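Local coordinates for protein metal-dependent hydrolase (Lactobacillus plantarum, PDB 2F6K) that probably acts as a manganese-containing lyase of the amidohydrolase superfamily, akin to the aminocarboxymuconate-semialdehyde decarboxylases, at residues A[154-162]-A[171-182]; A[200-210]-A[237-248]. All coordinates share one frame; numbering follows the deposited sequence.

Overall arrangement
From the N terminus the chain first lays down five strands of the parallel TIM barrel, and contact 1 opens where the fifth, strand 150-154, ends. It closes a short loop: residues 154-162 fold back on helix 171-189, with only eight residues between the segments. Contact 2 follows in series, neither nested nor crossed with the first, and closes a longer excursion in which two helices separate strand 200-203 from strand 237-239. The contacts, with centres about 14 Å apart, meet where Phe177 of the helix packs on His205 and Phe209. Contact 1 ties the loop after strand 150-154 to its helix and contact 2 ties strand 200-203 to 237-239, both near the manganese; both also reach a second subunit.

Contact 1: residues A[154-162]-A[171-182]; sequences HPNEPAILP and VPLLGFFMDTTM. With MN (manganese (II) ion), chain C.
Pro155 and Pro158 press against Phe176 and Gly175 of helix 171-189, a worked example of how a TIM barrel seats the loop leaving a strand on the helix that follows. Pro155 gives up the most surface. Its ring crosses the Phe176 side chain at about a right angle, with CG 3.6 Å from Phe176 CG, while Pro155 CB lies 3.4 Å from Thr180 OG1. Phe176 has CG anti to its carbonyl carbon (chi1 -83°), which lays the ring beneath the loop: Pro155 O stands over one face toward the rim, and CA of Pro172 covers the opposite face.

Next to Phe176, Pro158 sits on the backbone of Gly175, with its CG 3.4 Å from Gly175 O. A CB at Gly175 would be tight against Pro158 CD and would clash with Val171 O, consistent with a glycine where loop and helix meet. One turn further along, the buried carboxylate of Asp179 runs obliquely past the proline, bringing OD1 to 3.1 Å from Pro158 CA. This oxygen is hydrogen-bonded to the hydroxyl of Tyr131, and OD2 to Thr125 and Asn126 ND2. Farther out, Val171 CG1 packs against CB of Glu157, and Leu161 meets the selenomethionine Met178 tip to tip, CD2 to CE.

At the start of the loop, His154 turns its ring to the manganese, which is also held by His7, His9, Asp266 and two waters. At the other nitrogen, ND1 donates to Pro155 O within 10° of the ring plane, and with the metal bond this holds the imidazole's rotation. Thus one carbonyl lies over Phe176 and is placed to orient a metal ligand: His154 ND1 is 3.1 Å from Pro155 O, and His154 NE2 2.1 Å from the manganese.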
loop_
_atom_site.group_PDB
_atom_site.type_symbol
_atom_site.label_atom_id
_atom_site.label_comp_id
_atom_site.label_asym_id
_atom_site.label_seq_id
_atom_site.Cartn_x
_atom_site.Cartn_y
_atom_site.Cartn_z
ATOM N N HIS A 154 -18.767 9.397 -8.008
ATOM C CA HIS A 154 -19.299 8.290 -7.230
ATOM C C HIS A 154 -18.114 7.625 -6.550
ATOM O O HIS A 154 -17.138 7.224 -7.194
ATOM C CB HIS A 154 -20.077 7.275 -8.067
ATOM C CG HIS A 154 -20.957 6.394 -7.239
ATOM N ND1 HIS A 154 -20.456 5.444 -6.373
ATOM C CD2 HIS A 154 -22.304 6.372 -7.079
ATOM C CE1 HIS A 154 -21.455 4.877 -5.718
ATOM N NE2 HIS A 154 -22.586 5.422 -6.127
ATOM N N PRO A 155 -18.186 7.505 -5.222
ATOM C CA PRO A 155 -17.087 6.893 -4.478
ATOM C C PRO A 155 -16.800 5.444 -4.822
ATOM O O PRO A 155 -17.702 4.659 -5.126
ATOM C CB PRO A 155 -17.517 7.077 -3.020
ATOM C CG PRO A 155 -19.005 6.932 -3.105
ATOM C CD PRO A 155 -19.352 7.745 -4.348
ATOM N N ASN A 156 -15.514 5.121 -4.796
ATOM C CA ASN A 156 -15.030 3.772 -5.020
ATOM C C ASN A 156 -14.119 3.473 -3.837
ATOM O O ASN A 156 -13.715 4.387 -3.105
ATOM C CB ASN A 156 -14.217 3.677 -6.307
ATOM C CG ASN A 156 -15.073 3.390 -7.516
ATOM O OD1 ASN A 156 -14.813 2.442 -8.256
ATOM N ND2 ASN A 156 -16.106 4.209 -7.728
ATOM N N GLU A 157 -13.799 2.199 -3.644
ATOM C CA GLU A 157 -12.912 1.810 -2.562
ATOM C C GLU A 157 -11.596 2.537 -2.783
ATOM O O GLU A 157 -11.094 2.583 -3.900
ATOM C CB GLU A 157 -12.674 0.297 -2.592
ATOM C CG GLU A 157 -11.465 -0.155 -1.783
ATOM C CD GLU A 157 -11.349 -1.669 -1.692
ATOM O OE1 GLU A 157 -11.649 -2.348 -2.701
ATOM O OE2 GLU A 157 -10.952 -2.175 -0.615
ATOM N N PRO A 158 -11.034 3.138 -1.723
ATOM C CA PRO A 158 -9.758 3.855 -1.852
ATOM C C PRO A 158 -8.717 2.922 -2.481
ATOM O O PRO A 158 -8.709 1.720 -2.195
ATOM C CB PRO A 158 -9.426 4.211 -0.408
ATOM C CG PRO A 158 -10.786 4.415 0.196
ATOM C CD PRO A 158 -11.569 3.251 -0.355
ATOM N N ALA A 159 -7.850 3.465 -3.336
ATOM C CA ALA A 159 -6.831 2.657 -4.009
ATOM C C ALA A 159 -6.154 1.686 -3.046
ATOM O O ALA A 159 -6.042 0.496 -3.340
ATOM C CB ALA A 159 -5.791 3.559 -4.670
ATOM N N ILE A 160 -5.706 2.193 -1.901
ATOM C CA ILE A 160 -5.061 1.358 -0.896
ATOM C C ILE A 160 -5.321 1.914 0.503
ATOM O O ILE A 160 -5.466 3.128 0.689
ATOM C CB ILE A 160 -3.538 1.282 -1.106
ATOM C CG1 ILE A 160 -2.928 2.665 -0.899
ATOM C CG2 ILE A 160 -3.219 0.768 -2.503
ATOM C CD1 ILE A 160 -1.423 2.667 -0.907
ATOM N N LEU A 161 -5.369 1.014 1.484
ATOM C CA LEU A 161 -5.617 1.381 2.878
ATOM C C LEU A 161 -4.821 0.492 3.826
ATOM O O LEU A 161 -4.342 -0.570 3.434
ATOM C CB LEU A 161 -7.104 1.218 3.207
ATOM C CG LEU A 161 -8.109 2.136 2.523
ATOM C CD1 LEU A 161 -9.521 1.713 2.887
ATOM C CD2 LEU A 161 -7.845 3.569 2.956
ATOM N N PRO A 162 -4.675 0.911 5.091
ATOM C CA PRO A 162 -3.931 0.107 6.067
ATOM C C PRO A 162 -4.570 -1.283 6.141
ATOM O O PRO A 162 -5.795 -1.414 6.193
ATOM C CB PRO A 162 -4.103 0.895 7.360
ATOM C CG PRO A 162 -4.179 2.304 6.878
ATOM C CD PRO A 162 -5.107 2.187 5.689
ATOM N N VAL A 171 -16.655 -1.436 2.687
ATOM C CA VAL A 171 -16.088 -0.237 2.079
ATOM C C VAL A 171 -16.996 0.995 2.052
ATOM O O VAL A 171 -16.538 2.112 2.297
ATOM C CB VAL A 171 -15.620 -0.538 0.636
ATOM C CG1 VAL A 171 -15.086 0.728 -0.025
ATOM C CG2 VAL A 171 -14.554 -1.623 0.664
ATOM N N PRO A 172 -18.289 0.811 1.746
ATOM C CA PRO A 172 -19.217 1.947 1.697
ATOM C C PRO A 172 -19.420 2.700 3.019
ATOM O O PRO A 172 -19.803 3.872 3.011
ATOM C CB PRO A 172 -20.517 1.312 1.198
ATOM C CG PRO A 172 -20.040 0.181 0.357
ATOM C CD PRO A 172 -18.939 -0.402 1.224
ATOM N N LEU A 173 -19.166 2.031 4.141
ATOM C CA LEU A 173 -19.349 2.640 5.455
ATOM C C LEU A 173 -18.337 3.725 5.827
ATOM O O LEU A 173 -18.701 4.711 6.452
ATOM C CB LEU A 173 -19.359 1.559 6.538
ATOM C CG LEU A 173 -20.469 0.502 6.450
ATOM C CD1 LEU A 173 -20.372 -0.419 7.658
ATOM C CD2 LEU A 173 -21.833 1.164 6.412
ATOM N N LEU A 174 -17.074 3.551 5.452
ATOM C CA LEU A 174 -16.052 4.542 5.765
ATOM C C LEU A 174 -15.158 4.831 4.549
ATOM O O LEU A 174 -14.768 5.978 4.304
ATOM C CB LEU A 174 -15.187 4.060 6.937
ATOM C CG LEU A 174 -13.975 4.939 7.263
ATOM C CD1 LEU A 174 -14.446 6.275 7.821
ATOM C CD2 LEU A 174 -13.076 4.230 8.254
ATOM N N GLY A 175 -14.842 3.781 3.794
ATOM C CA GLY A 175 -13.998 3.933 2.622
ATOM C C GLY A 175 -14.529 4.909 1.587
ATOM O O GLY A 175 -13.801 5.789 1.111
ATOM N N PHE A 176 -15.798 4.762 1.224
ATOM C CA PHE A 176 -16.385 5.658 0.239
ATOM C C PHE A 176 -16.200 7.120 0.648
ATOM O O PHE A 176 -15.781 7.949 -0.158
ATOM C CB PHE A 176 -17.871 5.353 0.065
ATOM C CG PHE A 176 -18.158 4.221 -0.884
ATOM C CD1 PHE A 176 -17.123 3.524 -1.501
ATOM C CD2 PHE A 176 -19.475 3.861 -1.172
ATOM C CE1 PHE A 176 -17.396 2.483 -2.394
ATOM C CE2 PHE A 176 -19.760 2.820 -2.063
ATOM C CZ PHE A 176 -18.723 2.132 -2.676
ATOM N N PHE A 177 -16.503 7.435 1.903
ATOM C CA PHE A 177 -16.361 8.801 2.368
ATOM C C PHE A 177 -14.937 9.302 2.306
ATOM O O PHE A 177 -14.689 10.439 1.898
ATOM C CB PHE A 177 -16.903 8.956 3.783
ATOM C CG PHE A 177 -18.390 9.151 3.835
ATOM C CD1 PHE A 177 -18.965 9.935 4.827
ATOM C CD2 PHE A 177 -19.214 8.575 2.875
ATOM C CE1 PHE A 177 -20.335 10.150 4.863
ATOM C CE2 PHE A 177 -20.590 8.784 2.903
ATOM C CZ PHE A 177 -21.149 9.576 3.902
HETATM N N MSE A 178 -13.993 8.464 2.707
HETATM C CA MSE A 178 -12.605 8.878 2.664
HETATM C C MSE A 178 -12.217 9.172 1.220
HETATM O O MSE A 178 -11.516 10.153 0.944
HETATM C CB MSE A 178 -11.707 7.793 3.256
HETATM C CG MSE A 178 -11.990 7.510 4.733
HETATM SE SE MSE A 178 -10.658 6.370 5.601
HETATM C CE MSE A 178 -10.954 4.733 4.601
ATOM N N ASP A 179 -12.704 8.355 0.289
ATOM C CA ASP A 179 -12.351 8.563 -1.107
ATOM C C ASP A 179 -12.951 9.817 -1.722
ATOM O O ASP A 179 -12.267 10.537 -2.453
ATOM C CB ASP A 179 -12.724 7.351 -1.952
ATOM C CG ASP A 179 -11.662 7.034 -2.986
ATOM O OD1 ASP A 179 -10.515 6.733 -2.592
ATOM O OD2 ASP A 179 -11.962 7.100 -4.192
ATOM N N THR A 180 -14.218 10.084 -1.429
ATOM C CA THR A 180 -14.864 11.271 -1.959
ATOM C C THR A 180 -14.132 12.489 -1.428
ATOM O O THR A 180 -13.875 13.445 -2.163
ATOM C CB THR A 180 -16.343 11.347 -1.541
ATOM O OG1 THR A 180 -17.082 10.331 -2.233
ATOM C CG2 THR A 180 -16.931 12.716 -1.884
ATOM N N THR A 181 -13.771 12.426 -0.151
ATOM C CA THR A 181 -13.085 13.527 0.493
ATOM C C THR A 181 -11.708 13.764 -0.114
ATOM O O THR A 181 -11.325 14.907 -0.390
ATOM C CB THR A 181 -12.926 13.277 2.001
ATOM O OG1 THR A 181 -14.193 12.912 2.569
ATOM C CG2 THR A 181 -12.429 14.547 2.688
HETATM N N MSE A 182 -10.961 12.686 -0.320
HETATM C CA MSE A 182 -9.632 12.824 -0.895
HETATM C C MSE A 182 -9.737 13.368 -2.317
HETATM O O MSE A 182 -8.944 14.221 -2.719
HETATM C CB MSE A 182 -8.896 11.481 -0.891
HETATM C CG MSE A 182 -8.622 10.920 0.503
HETATM SE SE MSE A 182 -7.385 9.396 0.492
HETATM C CE MSE A 182 -8.611 7.987 -0.008
HETATM MN MN MN C . -24.338 5.019 -5.042
HETATM O O HOH W 1 -23.511 5.064 -3.128
HETATM O O HOH W 2 -23.881 2.760 -5.009
#

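Contact 2: residues A[200-210]-A[237-248]; sequences KVIIPHAGAFL and YFDVAGAVLPRQ
Asp239 OD2 takes two backbone N-H groups, from His205 N at 2.9 Å and Ala241 N at 3.0 Å, which approach from opposite faces of the carboxylate; the second closes an Asx turn. With CG between the backbone N and the carbonyl carbon (chi1 78°), the carboxylate reaches back over Pro204, while OD1 is hydrogen-bonded to His7 ND1, whose ring binds the manganese through its other nitrogen. Nearby, Ala206 N donates to Asp239 O at 2.9 Å.

Toward the start of the strands the pairing is that of parallel barrel neighbours: Tyr237 N gives a nearly straight bond to Val201 O (2.7 Å), Ile203 N returns one to Tyr237 O (2.8 Å), and Asp239 N to Ile203 O is weak. On the face carrying Ile202 and Tyr237, Ile202 CG1 packs on Tyr237 CB; on the face of Ile203 and Phe238, the Phe238 ring lies against Ile203 CB and the backbone of Gly207, and Leu210 CD1 comes to its edge. Ala206 CB fits against Val244 CG1 and the Gln248 side chain.

Were Asp239 replaced by an alanine, the amides of His205 and Ala241 would probably lose their shared acceptor, and His7 ND1 its carboxylate partner. The chemistry is consistent with a second-shell carboxylate that joins the turns after both strands and helps orient His7, beside a His205 side chain about 5 Å from the metal.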
loop_
_atom_site.group_PDB
_atom_site.type_symbol
_atom_site.label_atom_id
_atom_site.label_comp_id
_atom_site.label_asym_id
_atom_site.label_seq_id
_atom_site.Cartn_x
_atom_site.Cartn_y
_atom_site.Cartn_z
ATOM N N LYS A 200 -20.731 21.216 -13.933
ATOM C CA LYS A 200 -21.552 21.215 -12.733
ATOM C C LYS A 200 -21.273 19.896 -12.038
ATOM O O LYS A 200 -21.781 18.846 -12.435
ATOM C CB LYS A 200 -23.020 21.323 -13.110
ATOM C CG LYS A 200 -23.337 22.585 -13.881
ATOM C CD LYS A 200 -24.588 22.414 -14.725
ATOM C CE LYS A 200 -24.913 23.698 -15.452
ATOM N NZ LYS A 200 -23.696 24.256 -16.124
ATOM N N VAL A 201 -20.447 19.966 -11.001
ATOM C CA VAL A 201 -20.042 18.797 -10.244
ATOM C C VAL A 201 -20.952 18.449 -9.076
ATOM O O VAL A 201 -21.154 19.246 -8.163
ATOM C CB VAL A 201 -18.608 19.000 -9.715
ATOM C CG1 VAL A 201 -18.168 17.818 -8.872
ATOM C CG2 VAL A 201 -17.671 19.213 -10.881
ATOM N N ILE A 202 -21.504 17.245 -9.113
ATOM C CA ILE A 202 -22.354 16.763 -8.030
ATOM C C ILE A 202 -21.494 15.867 -7.124
ATOM O O ILE A 202 -20.980 14.837 -7.575
ATOM C CB ILE A 202 -23.522 15.902 -8.565
ATOM C CG1 ILE A 202 -24.408 16.727 -9.506
ATOM C CG2 ILE A 202 -24.335 15.346 -7.398
ATOM C CD1 ILE A 202 -25.525 15.908 -10.169
ATOM N N ILE A 203 -21.317 16.264 -5.868
ATOM C CA ILE A 203 -20.550 15.458 -4.918
ATOM C C ILE A 203 -21.585 14.683 -4.084
ATOM O O ILE A 203 -22.422 15.271 -3.402
ATOM C CB ILE A 203 -19.661 16.356 -4.041
ATOM C CG1 ILE A 203 -18.618 17.047 -4.930
ATOM C CG2 ILE A 203 -18.969 15.532 -2.973
ATOM C CD1 ILE A 203 -17.738 18.031 -4.210
ATOM N N PRO A 204 -21.538 13.345 -4.139
ATOM C CA PRO A 204 -22.462 12.459 -3.423
ATOM C C PRO A 204 -22.393 12.411 -1.903
ATOM O O PRO A 204 -21.414 12.856 -1.291
ATOM C CB PRO A 204 -22.155 11.098 -4.035
ATOM C CG PRO A 204 -20.670 11.171 -4.200
ATOM C CD PRO A 204 -20.465 12.560 -4.782
ATOM N N HIS A 205 -23.458 11.863 -1.317
ATOM C CA HIS A 205 -23.578 11.667 0.125
ATOM C C HIS A 205 -23.335 12.909 0.978
ATOM O O HIS A 205 -22.579 12.874 1.955
ATOM C CB HIS A 205 -22.634 10.541 0.561
ATOM C CG HIS A 205 -22.800 9.279 -0.230
ATOM N ND1 HIS A 205 -21.772 8.712 -0.953
ATOM C CD2 HIS A 205 -23.878 8.483 -0.423
ATOM C CE1 HIS A 205 -22.209 7.622 -1.559
ATOM N NE2 HIS A 205 -23.484 7.460 -1.255
ATOM N N ALA A 206 -23.976 14.010 0.602
ATOM C CA ALA A 206 -23.853 15.256 1.350
ATOM C C ALA A 206 -22.417 15.736 1.578
ATOM O O ALA A 206 -22.114 16.344 2.608
ATOM C CB ALA A 206 -24.572 15.118 2.680
ATOM N N GLY A 207 -21.535 15.459 0.623
ATOM C CA GLY A 207 -20.157 15.916 0.736
ATOM C C GLY A 207 -19.221 15.095 1.593
ATOM O O GLY A 207 -18.119 15.550 1.920
ATOM N N ALA A 208 -19.652 13.887 1.950
ATOM C CA ALA A 208 -18.853 12.994 2.779
ATOM C C ALA A 208 -18.312 13.748 3.995
ATOM O O ALA A 208 -19.093 14.200 4.829
ATOM C CB ALA A 208 -17.714 12.398 1.958
ATOM N N PHE A 209 -16.995 13.905 4.086
ATOM C CA PHE A 209 -16.376 14.597 5.219
ATOM C C PHE A 209 -16.080 16.076 4.984
ATOM O O PHE A 209 -15.481 16.732 5.847
ATOM C CB PHE A 209 -15.064 13.909 5.608
ATOM C CG PHE A 209 -15.234 12.503 6.116
ATOM C CD1 PHE A 209 -14.271 11.538 5.840
ATOM C CD2 PHE A 209 -16.363 12.139 6.851
ATOM C CE1 PHE A 209 -14.427 10.232 6.277
ATOM C CE2 PHE A 209 -16.528 10.832 7.295
ATOM C CZ PHE A 209 -15.555 9.872 7.005
ATOM N N LEU A 210 -16.473 16.607 3.829
ATOM C CA LEU A 210 -16.202 18.012 3.553
ATOM C C LEU A 210 -16.742 18.934 4.657
ATOM O O LEU A 210 -16.092 19.914 5.023
ATOM C CB LEU A 210 -16.780 18.411 2.191
ATOM C CG LEU A 210 -16.218 17.616 1.006
ATOM C CD1 LEU A 210 -16.614 18.287 -0.313
ATOM C CD2 LEU A 210 -14.702 17.530 1.127
ATOM N N TYR A 237 -22.424 21.013 -6.486
ATOM C CA TYR A 237 -23.709 20.484 -6.061
ATOM C C TYR A 237 -23.500 19.300 -5.122
ATOM O O TYR A 237 -22.395 18.758 -5.020
ATOM C CB TYR A 237 -24.527 20.031 -7.268
ATOM C CG TYR A 237 -25.055 21.163 -8.104
ATOM C CD1 TYR A 237 -24.193 21.962 -8.863
ATOM C CD2 TYR A 237 -26.419 21.444 -8.139
ATOM C CE1 TYR A 237 -24.680 23.011 -9.638
ATOM C CE2 TYR A 237 -26.918 22.491 -8.908
ATOM C CZ TYR A 237 -26.045 23.268 -9.656
ATOM O OH TYR A 237 -26.548 24.291 -10.425
ATOM N N PHE A 238 -24.573 18.893 -4.453
ATOM C CA PHE A 238 -24.511 17.776 -3.524
ATOM C C PHE A 238 -25.800 16.976 -3.555
ATOM O O PHE A 238 -26.887 17.557 -3.522
ATOM C CB PHE A 238 -24.335 18.287 -2.090
ATOM C CG PHE A 238 -23.091 19.094 -1.870
ATOM C CD1 PHE A 238 -21.869 18.467 -1.638
ATOM C CD2 PHE A 238 -23.139 20.485 -1.904
ATOM C CE1 PHE A 238 -20.710 19.217 -1.443
ATOM C CE2 PHE A 238 -21.994 21.243 -1.713
ATOM C CZ PHE A 238 -20.775 20.612 -1.482
ATOM N N ASP A 239 -25.706 15.653 -3.636
ATOM C CA ASP A 239 -26.926 14.865 -3.560
ATOM C C ASP A 239 -26.993 14.556 -2.061
ATOM O O ASP A 239 -26.027 14.821 -1.345
ATOM C CB ASP A 239 -26.847 13.611 -4.445
ATOM C CG ASP A 239 -26.038 12.480 -3.841
ATOM O OD1 ASP A 239 -25.441 11.723 -4.638
ATOM O OD2 ASP A 239 -26.011 12.314 -2.604
ATOM N N VAL A 240 -28.107 14.042 -1.561
ATOM C CA VAL A 240 -28.184 13.770 -0.127
ATOM C C VAL A 240 -28.558 12.337 0.216
ATOM O O VAL A 240 -29.386 12.093 1.100
ATOM C CB VAL A 240 -29.187 14.725 0.582
ATOM C CG1 VAL A 240 -28.734 16.162 0.427
ATOM C CG2 VAL A 240 -30.587 14.538 0.020
ATOM N N ALA A 241 -27.957 11.386 -0.487
ATOM C CA ALA A 241 -28.215 9.982 -0.211
ATOM C C ALA A 241 -27.471 9.614 1.082
ATOM O O ALA A 241 -26.486 10.262 1.444
ATOM C CB ALA A 241 -27.720 9.122 -1.374
ATOM N N GLY A 242 -27.946 8.589 1.786
ATOM C CA GLY A 242 -27.280 8.170 3.010
ATOM C C GLY A 242 -27.873 8.722 4.292
ATOM O O GLY A 242 -28.932 9.355 4.282
ATOM N N ALA A 243 -27.172 8.487 5.399
ATOM C CA ALA A 243 -27.609 8.938 6.720
ATOM C C ALA A 243 -27.263 10.407 6.952
ATOM O O ALA A 243 -26.496 10.749 7.855
ATOM C CB ALA A 243 -26.960 8.071 7.792
ATOM N N VAL A 244 -27.856 11.272 6.142
ATOM C CA VAL A 244 -27.604 12.703 6.216
ATOM C C VAL A 244 -28.193 13.417 7.426
ATOM O O VAL A 244 -27.786 14.536 7.741
ATOM C CB VAL A 244 -28.128 13.400 4.959
ATOM C CG1 VAL A 244 -27.533 12.740 3.721
ATOM C CG2 VAL A 244 -29.647 13.343 4.940
ATOM N N LEU A 245 -29.155 12.792 8.096
ATOM C CA LEU A 245 -29.760 13.414 9.270
ATOM C C LEU A 245 -29.342 12.624 10.497
ATOM O O LEU A 245 -29.099 11.425 10.410
ATOM C CB LEU A 245 -31.288 13.430 9.150
ATOM C CG LEU A 245 -31.926 14.226 7.998
ATOM C CD1 LEU A 245 -33.432 13.979 7.979
ATOM C CD2 LEU A 245 -31.627 15.718 8.159
ATOM N N PRO A 246 -29.286 13.275 11.666
ATOM C CA PRO A 246 -29.586 14.690 11.908
ATOM C C PRO A 246 -28.360 15.603 11.932
ATOM O O PRO A 246 -28.476 16.793 12.226
ATOM C CB PRO A 246 -30.261 14.642 13.265
ATOM C CG PRO A 246 -29.387 13.651 13.976
ATOM C CD PRO A 246 -29.172 12.547 12.941
ATOM N N ARG A 247 -27.190 15.060 11.618
ATOM C CA ARG A 247 -25.983 15.868 11.664
ATOM C C ARG A 247 -25.348 16.321 10.352
ATOM O O ARG A 247 -25.118 17.514 10.156
ATOM C CB ARG A 247 -24.934 15.153 12.519
ATOM C CG ARG A 247 -25.183 15.257 14.028
ATOM C CD ARG A 247 -24.395 14.191 14.784
ATOM N NE ARG A 247 -25.126 12.926 14.826
ATOM C CZ ARG A 247 -26.110 12.674 15.683
ATOM N NH1 ARG A 247 -26.461 13.598 16.562
ATOM N NH2 ARG A 247 -26.759 11.517 15.651
ATOM N N GLN A 248 -25.070 15.377 9.459
ATOM C CA GLN A 248 -24.412 15.683 8.192
ATOM C C GLN A 248 -25.039 16.785 7.339
ATOM O O GLN A 248 -24.412 17.815 7.108
ATOM C CB GLN A 248 -24.279 14.419 7.346
ATOM C CG GLN A 248 -23.232 14.549 6.250
ATOM C CD GLN A 248 -23.220 13.365 5.312
ATOM O OE1 GLN A 248 -22.233 13.119 4.622
ATOM N NE2 GLN A 248 -24.324 12.626 5.277
HETATM O O HOH W 3 -24.402 10.345 3.516
#